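Local coordinates for inositol 2-dehydrogenase/D-chiro-inositol 3-dehydrogenase (Lactobacillus casei, PDB 4MIY), which catalyses the NAD-dependent oxidation of myo-inositol and D-chiro-inositol to their keto derivatives as a member of the Gfo/Idh/MocA family, at residues Ile93-Pro98 with Ile121-Met126; Phe125-Asp130 with Ile175-Glu180. One frame throughout, in Å; residues are numbered along the deposited sequence.

Contact 1 (Ile93-Pro98 with Ile121-Met126); sequences IFTEKP and IQVGFM. With NAD (nicotinamide-adenine-dinucleotide), chain E.
Phe94 meets Gln122 on the neighbouring strand and Gly124 further along the chain. From CB, which leaves the sheet on the same face as Gln122, CG lies anti to the backbone N (chi1 -174°), and beyond it CD2 lies beside Gln122 CG, CE2 has Gln122 NE2 near the ring plane at its edge, 4.0 Å away, and CZ ends 3.8 Å from Gly124 CA. A side chain on Gly124 would run into Glu96 OE1, so glycine suits this place. Phe71 stacks on the Phe94 ring and Phe289 of helix 279-294 packs edge-to-face with it; a flat aromatic group suits a place between sheet and helix. On the other face of the sheet branched residues lie side by side, Ile93 CD1 3.9 Å from Ile121 CG1 and Thr95 CG2 against Val123 CG2.

The strands run parallel. Gln122 N donates to Ile93 O (2.8 Å), Thr95 N to Gln122 O (3.0 Å) and Gly124 N, less straight at 138°, to Thr95 O. Beyond them Glu96 OE1 accepts from Lys97 N while OE2 bonds His17, and Lys97 O takes a hydrogen bond from NAD O3D (3.0 Å). This is the last beta-alpha-beta crossover of a Rossmann fold, with the cofactor at the carboxyl ends of its parallel strands.

Contact 2 (Phe125-Asp130 with Ile175-Glu180); sequences FMRRYD and IHEIDE. With NAD (nicotinamide-adenine-dinucleotide), chain E.
Arg127 and Arg128 reach from the loop to three acids of helix 168-185, and salt bridges dominate the contact. Arg127 holds two of them: NH1 and NH2 both grip Glu177 OE2 from above one face of its carboxylate, NH2 at 2.8 Å, while NH1 also donates to Glu180 OE1 at 2.9 Å. All three bonds lie near the guanidinium plane. Arg128 is extended from CG to NE and meets Asp179 side-on, NE giving OD2 a fairly straight bond (2.9 Å, 168°) and NH2 reaching OD1 at 2.8 Å. Arginine suits both places because its several N-H groups can satisfy buried carboxylates; Asp306 also pairs with Arg128, and His155 bonds Glu177 OE1.

Two contacts are made over flat faces. Asp179 lies over the face of the Phe125 ring, the planes 9° apart, with CB 3.7 Å from the ring centroid in a CH-pi contact. His176 CB sits over the centre of one guanidinium face of Arg127. An alanine in place of Arg127 would probably leave the buried carboxylates of Glu177 and Glu180 without their shared cation and open a gap over His176 CB.

Apolar, sulfur-aromatic and water-mediated contacts complete the packing. Ile175 CG1 meets the edge of Phe125, and Met126 SD approaches His176 CE1 at 3.6 Å, obliquely to the ring. A water accepts from Arg127 N and lies 2.9 Å from His176 ND1, bridging backbone and imidazole. His176 CE1 and Met126 CE both lie near the carboxamide nitrogen of NAD. The arrangement joins the loop after the last Rossmann strand to a helix of the C-terminal alpha/beta domain, at the nicotinamide end of the cofactor pocket.

Both contacts are buried, and neither is touched by another protein chain. They follow one another along the chain and share Phe125 and Met126, where the last parallel strand gives way to the loop leading to helix 131-141. Contact 1 stays within the Rossmann fold, and its chemistry is that of a sheet: regular backbone bonds with mainly apolar side chains on its faces. Contact 2 joins that loop to helix 168-185, and side-chain charge takes over from the backbone. Their centres are 11 Å apart, and both border NAD, contact 1 at the ribose and carboxamide, contact 2 at the carboxamide.

Contact 1 (Ile93-Pro98 with Ile121-Met126)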
loop_
_atom_site.group_PDB
_atom_site.type_symbol
_atom_site.label_atom_id
_atom_site.label_comp_id
_atom_site.label_asym_id
_atom_site.label_seq_id
_atom_site.Cartn_x
_atom_site.Cartn_y
_atom_site.Cartn_z
ATOM N N ILE A 93 -19.295 -22.171 30.953
ATOM C CA ILE A 93 -20.264 -21.270 30.366
ATOM C C ILE A 93 -19.586 -20.310 29.360
ATOM O O ILE A 93 -18.702 -19.558 29.715
ATOM C CB ILE A 93 -20.906 -20.422 31.455
ATOM C CG1 ILE A 93 -21.600 -21.298 32.495
ATOM C CG2 ILE A 93 -21.879 -19.442 30.858
ATOM C CD1 ILE A 93 -21.752 -20.596 33.793
ATOM N N PHE A 94 -20.039 -20.410 28.120
ATOM C CA PHE A 94 -19.736 -19.449 27.072
ATOM C C PHE A 94 -20.998 -18.654 26.811
ATOM O O PHE A 94 -21.948 -19.165 26.333
ATOM C CB PHE A 94 -19.290 -20.152 25.789
ATOM C CG PHE A 94 -18.828 -19.207 24.701
ATOM C CD1 PHE A 94 -19.729 -18.640 23.849
ATOM C CD2 PHE A 94 -17.502 -18.887 24.562
ATOM C CE1 PHE A 94 -19.325 -17.790 22.877
ATOM C CE2 PHE A 94 -17.099 -18.019 23.592
ATOM C CZ PHE A 94 -18.001 -17.478 22.758
ATOM N N THR A 95 -20.958 -17.393 27.167
ATOM C CA THR A 95 -22.056 -16.513 26.852
ATOM C C THR A 95 -21.643 -15.529 25.780
ATOM O O THR A 95 -20.595 -14.960 25.846
ATOM C CB THR A 95 -22.618 -15.791 28.089
ATOM O OG1 THR A 95 -23.754 -15.035 27.726
ATOM C CG2 THR A 95 -21.633 -14.926 28.697
ATOM N N GLU A 96 -22.482 -15.389 24.782
ATOM C CA GLU A 96 -22.314 -14.268 23.902
ATOM C C GLU A 96 -22.412 -12.953 24.666
ATOM O O GLU A 96 -22.956 -12.893 25.735
ATOM C CB GLU A 96 -23.297 -14.316 22.741
ATOM C CG GLU A 96 -22.779 -15.055 21.519
ATOM C CD GLU A 96 -21.490 -14.456 20.967
ATOM O OE1 GLU A 96 -21.208 -13.302 21.247
ATOM O OE2 GLU A 96 -20.785 -15.153 20.278
ATOM N N LYS A 97 -21.860 -11.906 24.080
ATOM C CA LYS A 97 -22.080 -10.571 24.547
ATOM C C LYS A 97 -23.550 -10.244 24.447
ATOM O O LYS A 97 -24.199 -10.729 23.583
ATOM C CB LYS A 97 -21.305 -9.578 23.693
ATOM C CG LYS A 97 -21.395 -9.891 22.258
ATOM C CD LYS A 97 -21.792 -8.753 21.398
ATOM C CE LYS A 97 -23.028 -8.097 21.844
ATOM N NZ LYS A 97 -23.720 -7.546 20.661
ATOM N N PRO A 98 -24.047 -9.424 25.379
ATOM C CA PRO A 98 -23.385 -8.936 26.574
ATOM C C PRO A 98 -23.450 -9.963 27.712
ATOM O O PRO A 98 -24.222 -10.876 27.629
ATOM C CB PRO A 98 -24.238 -7.735 26.948
ATOM C CG PRO A 98 -25.507 -8.137 26.538
ATOM C CD PRO A 98 -25.399 -8.883 25.305
ATOM N N ILE A 121 -16.779 -18.853 33.318
ATOM C CA ILE A 121 -17.407 -18.047 32.284
ATOM C C ILE A 121 -16.407 -17.412 31.306
ATOM O O ILE A 121 -15.455 -16.795 31.706
ATOM C CB ILE A 121 -18.215 -16.921 32.870
ATOM C CG1 ILE A 121 -19.411 -17.462 33.657
ATOM C CG2 ILE A 121 -18.704 -16.000 31.756
ATOM C CD1 ILE A 121 -19.939 -16.480 34.649
ATOM N N GLN A 122 -16.705 -17.606 30.028
ATOM C CA GLN A 122 -16.101 -16.842 28.954
ATOM C C GLN A 122 -17.172 -16.047 28.208
ATOM O O GLN A 122 -18.215 -16.545 27.913
ATOM C CB GLN A 122 -15.344 -17.762 27.988
ATOM C CG GLN A 122 -14.654 -17.018 26.853
ATOM C CD GLN A 122 -13.675 -17.866 26.114
ATOM O OE1 GLN A 122 -13.206 -18.849 26.610
ATOM N NE2 GLN A 122 -13.385 -17.483 24.915
ATOM N N VAL A 123 -16.871 -14.793 27.928
ATOM C CA VAL A 123 -17.794 -13.919 27.225
ATOM C C VAL A 123 -17.345 -13.712 25.781
ATOM O O VAL A 123 -16.196 -13.529 25.542
ATOM C CB VAL A 123 -17.887 -12.582 27.910
ATOM C CG1 VAL A 123 -18.833 -11.706 27.196
ATOM C CG2 VAL A 123 -18.341 -12.786 29.319
ATOM N N GLY A 124 -18.280 -13.704 24.855
ATOM C CA GLY A 124 -17.962 -13.711 23.446
ATOM C C GLY A 124 -17.414 -12.461 22.761
ATOM O O GLY A 124 -17.839 -12.146 21.680
ATOM N N PHE A 125 -16.458 -11.791 23.371
ATOM C CA PHE A 125 -15.783 -10.692 22.722
ATOM C C PHE A 125 -14.670 -11.195 21.780
ATOM O O PHE A 125 -13.544 -11.299 22.163
ATOM C CB PHE A 125 -15.216 -9.705 23.743
ATOM C CG PHE A 125 -16.264 -8.960 24.527
ATOM C CD1 PHE A 125 -17.138 -8.141 23.911
ATOM C CD2 PHE A 125 -16.334 -9.087 25.872
ATOM C CE1 PHE A 125 -18.099 -7.466 24.620
ATOM C CE2 PHE A 125 -17.291 -8.421 26.590
ATOM C CZ PHE A 125 -18.167 -7.623 25.953
ATOM N N MET A 126 -15.014 -11.439 20.534
ATOM C CA MET A 126 -14.112 -12.088 19.609
ATOM C C MET A 126 -12.967 -11.263 19.052
ATOM O O MET A 126 -12.083 -11.809 18.507
ATOM C CB MET A 126 -14.893 -12.709 18.445
ATOM C CG MET A 126 -15.255 -11.746 17.324
ATOM S SD MET A 126 -16.463 -10.517 17.851
ATOM C CE MET A 126 -16.673 -9.544 16.354
HETATM P PA NAD E . -31.652 -14.018 17.280
HETATM O O1A NAD E . -32.798 -13.215 17.660
HETATM O O2A NAD E . -31.510 -14.545 16.005
HETATM O O5B NAD E . -31.613 -15.375 18.096
HETATM C C5B NAD E . -31.810 -15.477 19.446
HETATM C C4B NAD E . -32.546 -16.789 19.752
HETATM O O4B NAD E . -32.745 -16.807 21.140
HETATM C C3B NAD E . -33.975 -16.860 19.232
HETATM O O3B NAD E . -34.173 -18.057 18.599
HETATM C C2B NAD E . -34.854 -16.695 20.440
HETATM O O2B NAD E . -36.083 -17.370 20.322
HETATM C C1B NAD E . -34.033 -17.331 21.497
HETATM N N9A NAD E . -34.323 -16.904 22.847
HETATM C C8A NAD E . -34.630 -15.721 23.280
HETATM N N7A NAD E . -34.740 -15.677 24.601
HETATM C C5A NAD E . -34.488 -16.896 25.038
HETATM C C6A NAD E . -34.454 -17.592 26.309
HETATM N N6A NAD E . -34.670 -17.002 27.459
HETATM N N1A NAD E . -34.108 -18.858 26.286
HETATM C C2A NAD E . -33.869 -19.510 25.209
HETATM N N3A NAD E . -33.920 -18.957 24.017
HETATM C C4A NAD E . -34.211 -17.678 23.887
HETATM O O3 NAD E . -30.426 -13.160 17.787
HETATM P PN NAD E . -28.839 -13.454 17.514
HETATM O O1N NAD E . -28.389 -12.575 16.442
HETATM O O2N NAD E . -28.650 -14.814 17.165
HETATM O O5D NAD E . -28.124 -12.930 18.754
HETATM C C5D NAD E . -28.065 -13.744 19.899
HETATM C C4D NAD E . -27.016 -13.265 20.848
HETATM O O4D NAD E . -25.776 -13.342 20.168
HETATM C C3D NAD E . -27.247 -11.847 21.247
HETATM O O3D NAD E . -26.828 -11.702 22.568
HETATM C C2D NAD E . -26.312 -11.127 20.280
HETATM O O2D NAD E . -25.948 -9.940 20.874
HETATM C C1D NAD E . -25.156 -12.084 20.202
HETATM N N1N NAD E . -24.336 -11.869 19.010
HETATM C C2N NAD E . -23.036 -11.620 19.137
HETATM C C3N NAD E . -22.212 -11.364 18.060
HETATM C C7N NAD E . -20.736 -11.101 18.251
HETATM O O7N NAD E . -20.151 -11.478 19.216
HETATM N N7N NAD E . -20.157 -10.493 17.297
HETATM C C4N NAD E . -22.769 -11.429 16.795
HETATM C C5N NAD E . -24.115 -11.703 16.709
HETATM C C6N NAD E . -24.872 -11.905 17.833
#

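Contact 2 (Phe125-Asp130 with Ile175-Glu180)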
loop_
_atom_site.group_PDB
_atom_site.type_symbol
_atom_site.label_atom_id
_atom_site.label_comp_id
_atom_site.label_asym_id
_atom_site.label_seq_id
_atom_site.Cartn_x
_atom_site.Cartn_y
_atom_site.Cartn_z
ATOM N N PHE A 125 -16.458 -11.791 23.371
ATOM C CA PHE A 125 -15.783 -10.692 22.722
ATOM C C PHE A 125 -14.670 -11.195 21.780
ATOM O O PHE A 125 -13.544 -11.299 22.163
ATOM C CB PHE A 125 -15.216 -9.705 23.743
ATOM C CG PHE A 125 -16.264 -8.960 24.527
ATOM C CD1 PHE A 125 -17.138 -8.141 23.911
ATOM C CD2 PHE A 125 -16.334 -9.087 25.872
ATOM C CE1 PHE A 125 -18.099 -7.466 24.620
ATOM C CE2 PHE A 125 -17.291 -8.421 26.590
ATOM C CZ PHE A 125 -18.167 -7.623 25.953
ATOM N N MET A 126 -15.014 -11.439 20.534
ATOM C CA MET A 126 -14.112 -12.088 19.609
ATOM C C MET A 126 -12.967 -11.263 19.052
ATOM O O MET A 126 -12.083 -11.809 18.507
ATOM C CB MET A 126 -14.893 -12.709 18.445
ATOM C CG MET A 126 -15.255 -11.746 17.324
ATOM S SD MET A 126 -16.463 -10.517 17.851
ATOM C CE MET A 126 -16.673 -9.544 16.354
ATOM N N ARG A 127 -13.039 -9.951 19.170
ATOM C CA ARG A 127 -12.011 -9.111 18.586
ATOM C C ARG A 127 -10.636 -9.465 19.064
ATOM O O ARG A 127 -9.705 -9.318 18.365
ATOM C CB ARG A 127 -12.256 -7.654 18.894
ATOM C CG ARG A 127 -13.492 -7.071 18.267
ATOM C CD ARG A 127 -13.232 -6.623 16.855
ATOM N NE ARG A 127 -14.256 -5.741 16.320
ATOM C CZ ARG A 127 -14.228 -4.424 16.391
ATOM N NH1 ARG A 127 -13.235 -3.795 16.956
ATOM N NH2 ARG A 127 -15.205 -3.733 15.873
ATOM N N ARG A 128 -10.554 -9.939 20.292
ATOM C CA ARG A 128 -9.285 -10.220 20.908
ATOM C C ARG A 128 -8.613 -11.381 20.194
ATOM O O ARG A 128 -7.441 -11.560 20.318
ATOM C CB ARG A 128 -9.459 -10.551 22.389
ATOM C CG ARG A 128 -9.982 -9.447 23.227
ATOM C CD ARG A 128 -9.829 -9.777 24.696
ATOM N NE ARG A 128 -10.577 -8.886 25.573
ATOM C CZ ARG A 128 -10.374 -8.795 26.871
ATOM N NH1 ARG A 128 -9.454 -9.521 27.449
ATOM N NH2 ARG A 128 -11.092 -7.964 27.582
ATOM N N TYR A 129 -9.388 -12.124 19.430
ATOM C CA TYR A 129 -8.895 -13.312 18.760
ATOM C C TYR A 129 -8.571 -13.093 17.283
ATOM O O TYR A 129 -8.064 -13.951 16.624
ATOM C CB TYR A 129 -9.897 -14.437 18.915
ATOM C CG TYR A 129 -10.044 -14.947 20.339
ATOM C CD1 TYR A 129 -9.234 -15.921 20.819
ATOM C CD2 TYR A 129 -10.993 -14.440 21.167
ATOM C CE1 TYR A 129 -9.351 -16.362 22.089
ATOM C CE2 TYR A 129 -11.135 -14.883 22.433
ATOM C CZ TYR A 129 -10.321 -15.847 22.898
ATOM O OH TYR A 129 -10.434 -16.327 24.166
ATOM N N ASP A 130 -8.905 -11.930 16.791
ATOM C CA ASP A 130 -8.608 -11.608 15.423
ATOM C C ASP A 130 -7.114 -11.491 15.238
ATOM O O ASP A 130 -6.452 -10.853 15.988
ATOM C CB ASP A 130 -9.284 -10.315 15.032
ATOM C CG ASP A 130 -8.963 -9.900 13.621
ATOM O OD1 ASP A 130 -9.521 -10.502 12.723
ATOM O OD2 ASP A 130 -8.163 -8.977 13.464
ATOM N N ILE A 175 -19.515 -1.680 21.449
ATOM C CA ILE A 175 -19.216 -2.607 22.516
ATOM C C ILE A 175 -17.932 -3.381 22.251
ATOM O O ILE A 175 -17.231 -3.709 23.147
ATOM C CB ILE A 175 -20.415 -3.555 22.789
ATOM C CG1 ILE A 175 -20.273 -4.270 24.143
ATOM C CG2 ILE A 175 -20.625 -4.506 21.664
ATOM C CD1 ILE A 175 -20.396 -3.393 25.246
ATOM N N HIS A 176 -17.654 -3.629 20.988
ATOM C CA HIS A 176 -16.466 -4.325 20.576
ATOM C C HIS A 176 -15.201 -3.525 20.859
ATOM O O HIS A 176 -14.259 -4.040 21.364
ATOM C CB HIS A 176 -16.570 -4.738 19.109
ATOM C CG HIS A 176 -17.596 -5.785 18.878
ATOM N ND1 HIS A 176 -17.425 -7.078 19.293
ATOM C CD2 HIS A 176 -18.822 -5.729 18.325
ATOM C CE1 HIS A 176 -18.491 -7.782 18.982
ATOM N NE2 HIS A 176 -19.345 -6.991 18.373
ATOM N N GLU A 177 -15.249 -2.248 20.566
ATOM C CA GLU A 177 -14.164 -1.373 20.908
ATOM C C GLU A 177 -14.073 -1.183 22.418
ATOM O O GLU A 177 -13.016 -1.064 22.953
ATOM C CB GLU A 177 -14.321 -0.023 20.213
ATOM C CG GLU A 177 -13.969 0.014 18.725
ATOM C CD GLU A 177 -14.957 -0.676 17.806
ATOM O OE1 GLU A 177 -16.127 -0.750 18.129
ATOM O OE2 GLU A 177 -14.511 -1.161 16.780
ATOM N N ILE A 178 -15.215 -1.156 23.079
ATOM C CA ILE A 178 -15.238 -1.022 24.520
ATOM C C ILE A 178 -14.502 -2.152 25.209
ATOM O O ILE A 178 -13.722 -1.909 26.072
ATOM C CB ILE A 178 -16.654 -0.896 25.047
ATOM C CG1 ILE A 178 -17.168 0.526 24.810
ATOM C CG2 ILE A 178 -16.684 -1.203 26.504
ATOM C CD1 ILE A 178 -18.657 0.634 24.921
ATOM N N ASP A 179 -14.706 -3.377 24.767
ATOM C CA ASP A 179 -13.933 -4.458 25.305
ATOM C C ASP A 179 -12.470 -4.439 24.870
ATOM O O ASP A 179 -11.588 -4.748 25.630
ATOM C CB ASP A 179 -14.522 -5.794 24.969
ATOM C CG ASP A 179 -13.624 -6.927 25.398
ATOM O OD1 ASP A 179 -13.598 -7.262 26.577
ATOM O OD2 ASP A 179 -12.915 -7.437 24.554
ATOM N N GLU A 180 -12.240 -4.050 23.639
ATOM C CA GLU A 180 -10.925 -4.150 23.012
ATOM C C GLU A 180 -9.879 -3.209 23.561
ATOM O O GLU A 180 -8.781 -3.588 23.766
ATOM C CB GLU A 180 -11.092 -3.870 21.513
ATOM C CG GLU A 180 -9.905 -4.072 20.666
ATOM C CD GLU A 180 -10.192 -3.733 19.226
ATOM O OE1 GLU A 180 -10.985 -4.404 18.611
ATOM O OE2 GLU A 180 -9.591 -2.783 18.748
HETATM P PA NAD E . -31.652 -14.018 17.280
HETATM O O1A NAD E . -32.798 -13.215 17.660
HETATM O O2A NAD E . -31.510 -14.545 16.005
HETATM O O5B NAD E . -31.613 -15.375 18.096
HETATM C C5B NAD E . -31.810 -15.477 19.446
HETATM C C4B NAD E . -32.546 -16.789 19.752
HETATM O O4B NAD E . -32.745 -16.807 21.140
HETATM C C3B NAD E . -33.975 -16.860 19.232
HETATM O O3B NAD E . -34.173 -18.057 18.599
HETATM C C2B NAD E . -34.854 -16.695 20.440
HETATM O O2B NAD E . -36.083 -17.370 20.322
HETATM C C1B NAD E . -34.033 -17.331 21.497
HETATM N N9A NAD E . -34.323 -16.904 22.847
HETATM C C8A NAD E . -34.630 -15.721 23.280
HETATM N N7A NAD E . -34.740 -15.677 24.601
HETATM C C5A NAD E . -34.488 -16.896 25.038
HETATM C C6A NAD E . -34.454 -17.592 26.309
HETATM N N6A NAD E . -34.670 -17.002 27.459
HETATM N N1A NAD E . -34.108 -18.858 26.286
HETATM C C2A NAD E . -33.869 -19.510 25.209
HETATM N N3A NAD E . -33.920 -18.957 24.017
HETATM C C4A NAD E . -34.211 -17.678 23.887
HETATM O O3 NAD E . -30.426 -13.160 17.787
HETATM P PN NAD E . -28.839 -13.454 17.514
HETATM O O1N NAD E . -28.389 -12.575 16.442
HETATM O O2N NAD E . -28.650 -14.814 17.165
HETATM O O5D NAD E . -28.124 -12.930 18.754
HETATM C C5D NAD E . -28.065 -13.744 19.899
HETATM C C4D NAD E . -27.016 -13.265 20.848
HETATM O O4D NAD E . -25.776 -13.342 20.168
HETATM C C3D NAD E . -27.247 -11.847 21.247
HETATM O O3D NAD E . -26.828 -11.702 22.568
HETATM C C2D NAD E . -26.312 -11.127 20.280
HETATM O O2D NAD E . -25.948 -9.940 20.874
HETATM C C1D NAD E . -25.156 -12.084 20.202
HETATM N N1N NAD E . -24.336 -11.869 19.010
HETATM C C2N NAD E . -23.036 -11.620 19.137
HETATM C C3N NAD E . -22.212 -11.364 18.060
HETATM C C7N NAD E . -20.736 -11.101 18.251
HETATM O O7N NAD E . -20.151 -11.478 19.216
HETATM N N7N NAD E . -20.157 -10.493 17.297
HETATM C C4N NAD E . -22.769 -11.429 16.795
HETATM C C5N NAD E . -24.115 -11.703 16.709
HETATM C C6N NAD E . -24.872 -11.905 17.833
HETATM O O HOH W 1 -15.222 -8.365 20.690
#